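Local coordinates for protein CG14216 (Drosophila melanogaster, PDB 3OMX) that probably removes phosphate from phosphoserine and phosphothreonine in the C-terminal domain of RNA polymerase II, with a role in RNA processing and termination, at residues A3-C8 with D102-V107; S10-S15 with H79-N84. All blocks are in the same frame, centred on the assembly; numbering follows the deposited sequence.

Interaction 1. Residues A3-C8 with D102-V107. With VO4 (vanadate ion), chain E.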
ATOM      1  N   ALA A   3      -1.400  12.482  -6.944  1.00 49.76           N
ATOM      2  CA  ALA A   3      -0.297  11.845  -6.287  1.00 48.80           C
ATOM      3  C   ALA A   3      -0.995  10.823  -5.417  1.00 42.47           C
ATOM      4  O   ALA A   3      -1.874  11.202  -4.665  1.00 46.78           O
ATOM      5  CB  ALA A   3       0.441  12.934  -5.406  1.00 44.99           C
ATOM      6  N   VAL A   4      -0.568   9.567  -5.438  1.00 41.12           N
ATOM      7  CA  VAL A   4      -1.257   8.565  -4.695  1.00 40.63           C
ATOM      8  C   VAL A   4      -0.312   7.738  -3.926  1.00 38.35           C
ATOM      9  O   VAL A   4       0.766   7.495  -4.385  1.00 36.68           O
ATOM     10  CB  VAL A   4      -1.988   7.555  -5.716  1.00 44.69           C
ATOM     11  CG1 VAL A   4      -2.589   6.502  -4.982  1.00 41.27           C
ATOM     12  CG2 VAL A   4      -3.083   8.282  -6.458  1.00 44.44           C
ATOM     13  N   ALA A   5      -0.739   7.252  -2.753  1.00 36.65           N
ATOM     14  CA  ALA A   5       0.075   6.312  -1.972  1.00 37.71           C
ATOM     15  C   ALA A   5      -0.817   5.056  -1.670  1.00 41.74           C
ATOM     16  O   ALA A   5      -1.976   5.178  -1.409  1.00 39.59           O
ATOM     17  CB  ALA A   5       0.442   6.979  -0.693  1.00 41.34           C
ATOM     18  N   VAL A   6      -0.219   3.904  -1.652  1.00 37.88           N
ATOM     19  CA  VAL A   6      -0.827   2.723  -1.361  1.00 38.91           C
ATOM     20  C   VAL A   6      -0.028   2.119  -0.207  1.00 40.94           C
ATOM     21  O   VAL A   6       1.169   2.073  -0.281  1.00 37.95           O
ATOM     22  CB  VAL A   6      -0.867   1.684  -2.529  1.00 39.70           C
ATOM     23  CG1 VAL A   6      -1.681   0.533  -1.975  1.00 37.39           C
ATOM     24  CG2 VAL A   6      -1.587   2.114  -3.780  1.00 33.05           C
ATOM     25  N   VAL A   7      -0.736   1.568   0.801  1.00 39.88           N
ATOM     26  CA  VAL A   7      -0.192   1.349   2.148  1.00 40.67           C
ATOM     27  C   VAL A   7      -0.733   0.021   2.721  1.00 36.99           C
ATOM     28  O   VAL A   7      -1.918  -0.152   2.792  1.00 39.42           O
ATOM     29  CB  VAL A   7      -0.552   2.590   3.182  1.00 37.28           C
ATOM     30  CG1 VAL A   7       0.159   2.304   4.485  1.00 34.85           C
ATOM     31  CG2 VAL A   7      -0.200   3.979   2.667  1.00 34.19           C
ATOM     32  N   CYS A   8       0.117  -0.918   3.055  1.00 37.65           N
ATOM     33  CA  CYS A   8      -0.239  -2.114   3.663  1.00 39.36           C
ATOM     34  C   CYS A   8       0.519  -2.183   5.024  1.00 41.38           C
ATOM     35  O   CYS A   8       0.832  -1.188   5.617  1.00 40.28           O
ATOM     36  CB  CYS A   8       0.003  -3.312   2.752  1.00 39.90           C
ATOM     37  SG  CYS A   8       1.618  -3.926   2.441  1.00 42.96           S
ATOM     38  N   ASP A 102      -2.508  13.185  -2.753  1.00 45.62           N
ATOM     39  CA  ASP A 102      -3.907  13.561  -2.796  1.00 48.17           C
ATOM     40  C   ASP A 102      -4.858  12.376  -2.195  1.00 43.80           C
ATOM     41  O   ASP A 102      -5.925  12.618  -1.711  1.00 43.18           O
ATOM     42  CB  ASP A 102      -4.278  13.850  -4.203  1.00 49.12           C
ATOM     43  CG  ASP A 102      -3.453  15.024  -4.801  1.00 58.05           C
ATOM     44  OD1 ASP A 102      -3.692  16.235  -4.424  1.00 59.29           O
ATOM     45  OD2 ASP A 102      -2.584  14.713  -5.680  1.00 60.83           O
ATOM     46  N   ILE A 103      -4.408  11.129  -2.264  1.00 42.60           N
ATOM     47  CA  ILE A 103      -5.197   9.981  -1.928  1.00 42.69           C
ATOM     48  C   ILE A 103      -4.234   9.016  -1.408  1.00 38.80           C
ATOM     49  O   ILE A 103      -3.197   8.859  -2.003  1.00 41.05           O
ATOM     50  CB  ILE A 103      -5.876   9.450  -3.161  1.00 42.46           C
ATOM     51  CG1 ILE A 103      -6.727  10.526  -3.713  1.00 42.63           C
ATOM     52  CG2 ILE A 103      -6.726   8.199  -2.833  1.00 39.70           C
ATOM     53  CD1 ILE A 103      -7.560  10.093  -4.841  1.00 49.93           C
ATOM     54  N   ILE A 104      -4.535   8.459  -0.232  1.00 40.00           N
ATOM     55  CA  ILE A 104      -3.809   7.323   0.337  1.00 36.79           C
ATOM     56  C   ILE A 104      -4.802   6.174   0.468  1.00 39.07           C
ATOM     57  O   ILE A 104      -5.869   6.377   1.043  1.00 43.03           O
ATOM     58  CB  ILE A 104      -3.254   7.722   1.750  1.00 39.83           C
ATOM     59  CG1 ILE A 104      -2.240   8.845   1.594  1.00 39.18           C
ATOM     60  CG2 ILE A 104      -2.628   6.509   2.507  1.00 37.64           C
ATOM     61  CD1 ILE A 104      -2.203   9.779   2.762  1.00 47.07           C
ATOM     62  N   VAL A 105      -4.474   4.988  -0.060  1.00 37.54           N
ATOM     63  CA  VAL A 105      -5.363   3.882  -0.102  1.00 40.17           C
ATOM     64  C   VAL A 105      -4.721   2.821   0.819  1.00 41.94           C
ATOM     65  O   VAL A 105      -3.568   2.473   0.560  1.00 39.17           O
ATOM     66  CB  VAL A 105      -5.389   3.259  -1.488  1.00 40.74           C
ATOM     67  CG1 VAL A 105      -6.184   1.906  -1.368  1.00 39.33           C
ATOM     68  CG2 VAL A 105      -5.981   4.233  -2.477  1.00 38.52           C
ATOM     69  N   THR A 106      -5.463   2.363   1.852  1.00 36.19           N
ATOM     70  CA  THR A 106      -5.049   1.332   2.779  1.00 37.82           C
ATOM     71  C   THR A 106      -5.785   0.050   2.370  1.00 39.48           C
ATOM     72  O   THR A 106      -6.810   0.132   1.777  1.00 39.80           O
ATOM     73  CB  THR A 106      -5.404   1.800   4.213  1.00 41.05           C
ATOM     74  OG1 THR A 106      -6.826   2.110   4.288  1.00 44.47           O
ATOM     75  CG2 THR A 106      -4.589   3.253   4.554  1.00 37.84           C
ATOM     76  N   VAL A 107      -5.203  -1.105   2.595  1.00 39.46           N
ATOM     77  CA  VAL A 107      -5.762  -2.348   2.219  1.00 39.34           C
ATOM     78  C   VAL A 107      -6.405  -3.172   3.373  1.00 41.75           C
ATOM     79  O   VAL A 107      -6.755  -4.297   3.163  1.00 41.45           O
ATOM     80  CB  VAL A 107      -4.637  -3.163   1.545  1.00 37.09           C
ATOM     81  CG1 VAL A 107      -4.217  -2.384   0.299  1.00 35.93           C
ATOM     82  CG2 VAL A 107      -3.541  -3.289   2.489  1.00 33.47           C
TER
HETATM   83  V   VO4 E 300       1.718  -6.194   2.910  1.00 48.57           V
HETATM   84  O1  VO4 E 300       2.032  -8.071   3.402  1.00 52.20           O
HETATM   85  O2  VO4 E 300       3.599  -6.143   2.820  1.00 49.23           O
HETATM   86  O3  VO4 E 300       1.026  -6.024   4.738  1.00 46.69           O
HETATM   87  O4  VO4 E 300       0.501  -6.998   1.721  1.00 46.68           O
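Val7 and Ile104 touch through their CG2 methyls, 3.5 Å apart, on the sheet face that also carries Ala5 and Thr106. Val7 CG2 lies anti to its carbonyl carbon (chi1 of CG1 -175°), which turns this branch back along the strand to Ile104. Beneath the side chains a parallel ladder holds the strands, whose axes come within 4.7 Å at 20°: Ala5 N donates to Ile103 O, Val105 N to Ala5 O at 2.8 Å, and Val7 N to Val105 O. At one end Ala3 N donates to the anti lone pair of Asp102 OD2 at 2.8 Å, while Asp102 N returns a bond to Ala3 O. At the other, Val107 CG2 packs on Cys8 CB at 3.6 Å, and Cys8 SG lies 2.3 Å from the vanadium of the bound vanadate. Farther out, helix 109-120 covers Val7, Ile104 and Thr106, whereas helices 14-24 and 141-158 take the opposite face, with Val6 on the former and Ile103 and Val105 on the latter. Central parallel strands between helices, the first leading to a vanadate-bound cysteine, are characteristic of the low-molecular-weight tyrosine phosphatase fold.

Interaction 2. Residues S10-S15 with H79-N84. With VO4 (vanadate ion), chain E.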
ATOM      1  N   SER A  10       3.628  -4.208   5.748  1.00 40.85           N
ATOM      2  CA  SER A  10       5.015  -4.466   5.493  1.00 47.16           C
ATOM      3  C   SER A  10       5.649  -3.843   4.152  1.00 43.72           C
ATOM      4  O   SER A  10       6.812  -3.904   4.049  1.00 44.33           O
ATOM      5  CB  SER A  10       5.237  -6.006   5.382  1.00 42.92           C
ATOM      6  OG  SER A  10       4.972  -6.704   6.598  1.00 53.99           O
ATOM      7  N   ASN A  11       4.866  -3.410   3.168  1.00 41.09           N
ATOM      8  CA  ASN A  11       5.289  -2.796   1.908  1.00 43.73           C
ATOM      9  C   ASN A  11       5.981  -3.798   1.156  1.00 44.38           C
ATOM     10  O   ASN A  11       7.065  -3.498   0.650  1.00 43.85           O
ATOM     11  CB  ASN A  11       6.313  -1.698   2.070  1.00 41.52           C
ATOM     12  CG  ASN A  11       6.373  -0.710   0.882  1.00 44.08           C
ATOM     13  OD1 ASN A  11       5.505  -0.653  -0.056  1.00 43.95           O
ATOM     14  ND2 ASN A  11       7.348   0.121   0.963  1.00 38.48           N
ATOM     15  N   MET A  12       5.456  -5.004   1.214  1.00 43.04           N
ATOM     16  CA  MET A  12       6.011  -6.120   0.473  1.00 41.71           C
ATOM     17  C   MET A  12       5.068  -6.713  -0.551  1.00 44.37           C
ATOM     18  O   MET A  12       5.492  -7.121  -1.637  1.00 42.40           O
ATOM     19  CB  MET A  12       6.378  -7.282   1.376  1.00 37.92           C
ATOM     20  CG  MET A  12       7.437  -7.051   2.311  1.00 47.36           C
ATOM     21  SD  MET A  12       9.035  -7.224   1.446  1.00 58.04           S
ATOM     22  CE  MET A  12       8.599  -8.665   0.518  1.00 49.59           C
ATOM     23  N   ASN A  13       3.793  -6.901  -0.170  1.00 45.51           N
ATOM     24  CA  ASN A  13       2.889  -7.649  -1.065  1.00 43.06           C
ATOM     25  C   ASN A  13       1.790  -6.770  -1.626  1.00 43.66           C
ATOM     26  O   ASN A  13       1.945  -6.324  -2.754  1.00 43.01           O
ATOM     27  CB  ASN A  13       2.392  -8.949  -0.425  1.00 43.63           C
ATOM     28  CG  ASN A  13       1.305  -9.674  -1.244  1.00 44.88           C
ATOM     29  OD1 ASN A  13       0.319 -10.124  -0.684  1.00 46.34           O
ATOM     30  ND2 ASN A  13       1.512  -9.834  -2.551  1.00 41.22           N
ATOM     31  N   ARG A  14       0.707  -6.514  -0.875  1.00 40.34           N
ATOM     32  CA  ARG A  14      -0.402  -5.858  -1.439  1.00 38.71           C
ATOM     33  C   ARG A  14      -0.090  -4.417  -1.887  1.00 41.54           C
ATOM     34  O   ARG A  14      -0.648  -3.890  -2.843  1.00 39.24           O
ATOM     35  CB  ARG A  14      -1.525  -5.801  -0.428  1.00 37.25           C
ATOM     36  CG  ARG A  14      -2.131  -7.110  -0.114  1.00 39.91           C
ATOM     37  CD  ARG A  14      -2.948  -6.989   1.127  1.00 38.41           C
ATOM     38  NE  ARG A  14      -2.122  -6.840   2.336  1.00 38.78           N
ATOM     39  CZ  ARG A  14      -2.662  -6.765   3.567  1.00 42.20           C
ATOM     40  NH1 ARG A  14      -3.965  -6.855   3.749  1.00 39.96           N
ATOM     41  NH2 ARG A  14      -1.913  -6.599   4.623  1.00 43.30           N
ATOM     42  N   SER A  15       0.671  -3.699  -1.096  1.00 41.17           N
ATOM     43  CA  SER A  15       0.930  -2.350  -1.466  1.00 39.59           C
ATOM     44  C   SER A  15       1.867  -2.340  -2.708  1.00 40.16           C
ATOM     45  O   SER A  15       1.688  -1.542  -3.549  1.00 37.98           O
ATOM     46  CB  SER A  15       1.507  -1.642  -0.271  1.00 41.27           C
ATOM     47  OG  SER A  15       2.752  -2.123   0.001  1.00 40.62           O
ATOM     48  N   HIS A  79      10.276 -14.725  -5.281  1.00 59.94           N
ATOM     49  CA  HIS A  79       9.589 -14.109  -6.407  1.00 56.87           C
ATOM     50  C   HIS A  79       9.139 -12.698  -6.076  1.00 59.36           C
ATOM     51  O   HIS A  79       9.584 -11.782  -6.746  1.00 63.19           O
ATOM     52  CB  HIS A  79       8.391 -14.904  -6.881  1.00 53.52           C
ATOM     53  CG  HIS A  79       7.689 -14.242  -8.040  1.00 72.16           C
ATOM     54  ND1 HIS A  79       6.760 -13.224  -7.881  1.00 75.18           N
ATOM     55  CD2 HIS A  79       7.883 -14.358  -9.388  1.00 75.13           C
ATOM     56  CE1 HIS A  79       6.364 -12.798  -9.077  1.00 79.65           C
ATOM     57  NE2 HIS A  79       7.049 -13.455 -10.004  1.00 75.72           N
ATOM     58  N   MET A  80       8.212 -12.531  -5.104  1.00 57.92           N
ATOM     59  CA  MET A  80       7.805 -11.254  -4.543  1.00 53.89           C
ATOM     60  C   MET A  80       8.979 -10.247  -4.351  1.00 53.53           C
ATOM     61  O   MET A  80       8.857  -9.068  -4.669  1.00 51.73           O
ATOM     62  CB  MET A  80       7.104 -11.433  -3.182  1.00 50.60           C
ATOM     63  CG  MET A  80       6.631 -10.180  -2.502  1.00 48.84           C
ATOM     64  SD  MET A  80       5.624 -10.467  -0.969  1.00 57.48           S
ATOM     65  CE  MET A  80       4.422 -11.709  -1.527  1.00 50.05           C
ATOM     66  N   LEU A  81      10.083 -10.682  -3.785  1.00 54.47           N
ATOM     67  CA  LEU A  81      11.145  -9.723  -3.487  1.00 54.18           C
ATOM     68  C   LEU A  81      11.914  -9.314  -4.790  1.00 56.96           C
ATOM     69  O   LEU A  81      12.154  -8.154  -5.030  1.00 54.38           O
ATOM     70  CB  LEU A  81      12.108 -10.336  -2.511  1.00 55.51           C
ATOM     71  CG  LEU A  81      11.599 -10.445  -1.099  1.00 56.32           C
ATOM     72  CD1 LEU A  81      12.263 -11.663  -0.500  1.00 59.05           C
ATOM     73  CD2 LEU A  81      11.891  -9.155  -0.353  1.00 51.37           C
ATOM     74  N   ASP A  82      12.304 -10.281  -5.605  1.00 56.35           N
ATOM     75  CA  ASP A  82      12.676 -10.035  -6.985  1.00 59.57           C
ATOM     76  C   ASP A  82      11.809  -8.982  -7.679  1.00 56.85           C
ATOM     77  O   ASP A  82      12.295  -8.083  -8.310  1.00 53.08           O
ATOM     78  CB  ASP A  82      12.511 -11.334  -7.778  1.00 63.84           C
ATOM     79  CG  ASP A  82      13.221 -11.282  -9.116  1.00 67.51           C
ATOM     80  OD1 ASP A  82      14.469 -11.056  -9.099  1.00 66.78           O
ATOM     81  OD2 ASP A  82      12.527 -11.483 -10.138  1.00 65.09           O
ATOM     82  N   ARG A  83      10.498  -9.128  -7.600  1.00 57.05           N
ATOM     83  CA  ARG A  83       9.619  -8.145  -8.230  1.00 48.84           C
ATOM     84  C   ARG A  83       9.733  -6.791  -7.569  1.00 50.44           C
ATOM     85  O   ARG A  83       9.644  -5.760  -8.253  1.00 51.34           O
ATOM     86  CB  ARG A  83       8.208  -8.632  -8.119  1.00 47.41           C
ATOM     87  CG  ARG A  83       7.206  -7.861  -8.881  1.00 47.11           C
ATOM     88  CD  ARG A  83       6.486  -6.761  -8.062  1.00 54.97           C
ATOM     89  NE  ARG A  83       6.172  -7.069  -6.617  1.00 55.72           N
ATOM     90  CZ  ARG A  83       5.010  -7.531  -6.135  1.00 52.51           C
ATOM     91  NH1 ARG A  83       4.011  -7.777  -6.952  1.00 51.93           N
ATOM     92  NH2 ARG A  83       4.860  -7.744  -4.823  1.00 46.93           N
ATOM     93  N   ASN A  84       9.952  -6.751  -6.242  1.00 48.04           N
ATOM     94  CA  ASN A  84       9.963  -5.455  -5.559  1.00 48.68           C
ATOM     95  C   ASN A  84      11.251  -4.631  -5.824  1.00 46.89           C
ATOM     96  O   ASN A  84      11.225  -3.389  -5.937  1.00 46.50           O
ATOM     97  CB  ASN A  84       9.710  -5.680  -4.036  1.00 49.19           C
ATOM     98  CG  ASN A  84       8.328  -6.166  -3.752  1.00 48.34           C
ATOM     99  OD1 ASN A  84       7.412  -6.186  -4.617  1.00 45.34           O
ATOM    100  ND2 ASN A  84       8.135  -6.523  -2.539  1.00 48.03           N
TER
HETATM  101  V   VO4 E 300       1.718  -6.194   2.910  1.00 48.57           V
HETATM  102  O1  VO4 E 300       2.032  -8.071   3.402  1.00 52.20           O
HETATM  103  O2  VO4 E 300       3.599  -6.143   2.820  1.00 49.23           O
HETATM  104  O3  VO4 E 300       1.026  -6.024   4.738  1.00 46.69           O
HETATM  105  O4  VO4 E 300       0.501  -6.998   1.721  1.00 46.68           O
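Met12 reaches helix 77-85 with both its carbonyl and its side chain. Its CB lies 3.3 Å from vanadate O2 and 4.0 Å from Met80 SD. CG stands anti to the carbonyl carbon (chi1 -66°), and further bends at chi2 and chi3 fold the chain toward the helix: SD comes near Leu81 CD2, and the terminal CE closes on the same methyl at 3.4 Å. CE also touches Met80 SD and the amide nitrogen of Asn84, whose side chain runs at about a right angle to that of Met12.

The Met12 carbonyl is gripped more firmly. Asn84 ND2 donates to Met12 O over 2.9 Å with an angle of 171° at the hydrogen, in the carbonyl plane on a lone pair and close to the amide's own plane. A weak second bond comes from Arg83 NH2, with Met12 O at the guanidinium edge. Arg83 NE in turn donates to Asn84 OD1, although the modelled length of 2.5 Å is suspiciously short and its exact geometry is doubtful. Glu17 forms a salt bridge with Arg83 NH1. Next to this polar cluster, Met80 CE packs against Asn13 CB at 3.6 Å, the two side chains crossing nearly perpendicularly.

With its carbonyl directed to the helix, the loop turns several N-H groups inward: Met12 N meets vanadate O2 at 2.7 Å, Asn13 N shares that oxygen, and Arg14 N donates to O4. The Arg14 guanidinium lies edge-on to the vanadate, with NE also donating to O4 and NH2 to O3; Arg14 NH1, which makes no bond to the vanadate, forms a salt bridge with Glu108. Backbone amides and an arginine encircling the oxyanion, followed directly by helix 14-24, are the hallmark of the phosphate-binding P-loop of cysteine-dependent phosphatases.

From the N terminus, strand 3-8 runs into the vanadate-binding loop, which continues straight into helix 14-24. Interaction 2 closes the inner loop of the chain: after helix 57-74, helix 77-85 returns to residues 10-15. The chain then goes on to strand 103-106, and interaction 1 closes the outer loop, within which interaction 2 is nested without crossing. The centres lie about 16 Å apart, yet the contacts meet around the vanadate, where Val107 CG2 packs 3.7 Å from Arg14 CZ. Interaction 1 joins two neighbouring strands inside the five-stranded sheet, and interaction 2 ties the active-site loop to the helical segment beside it.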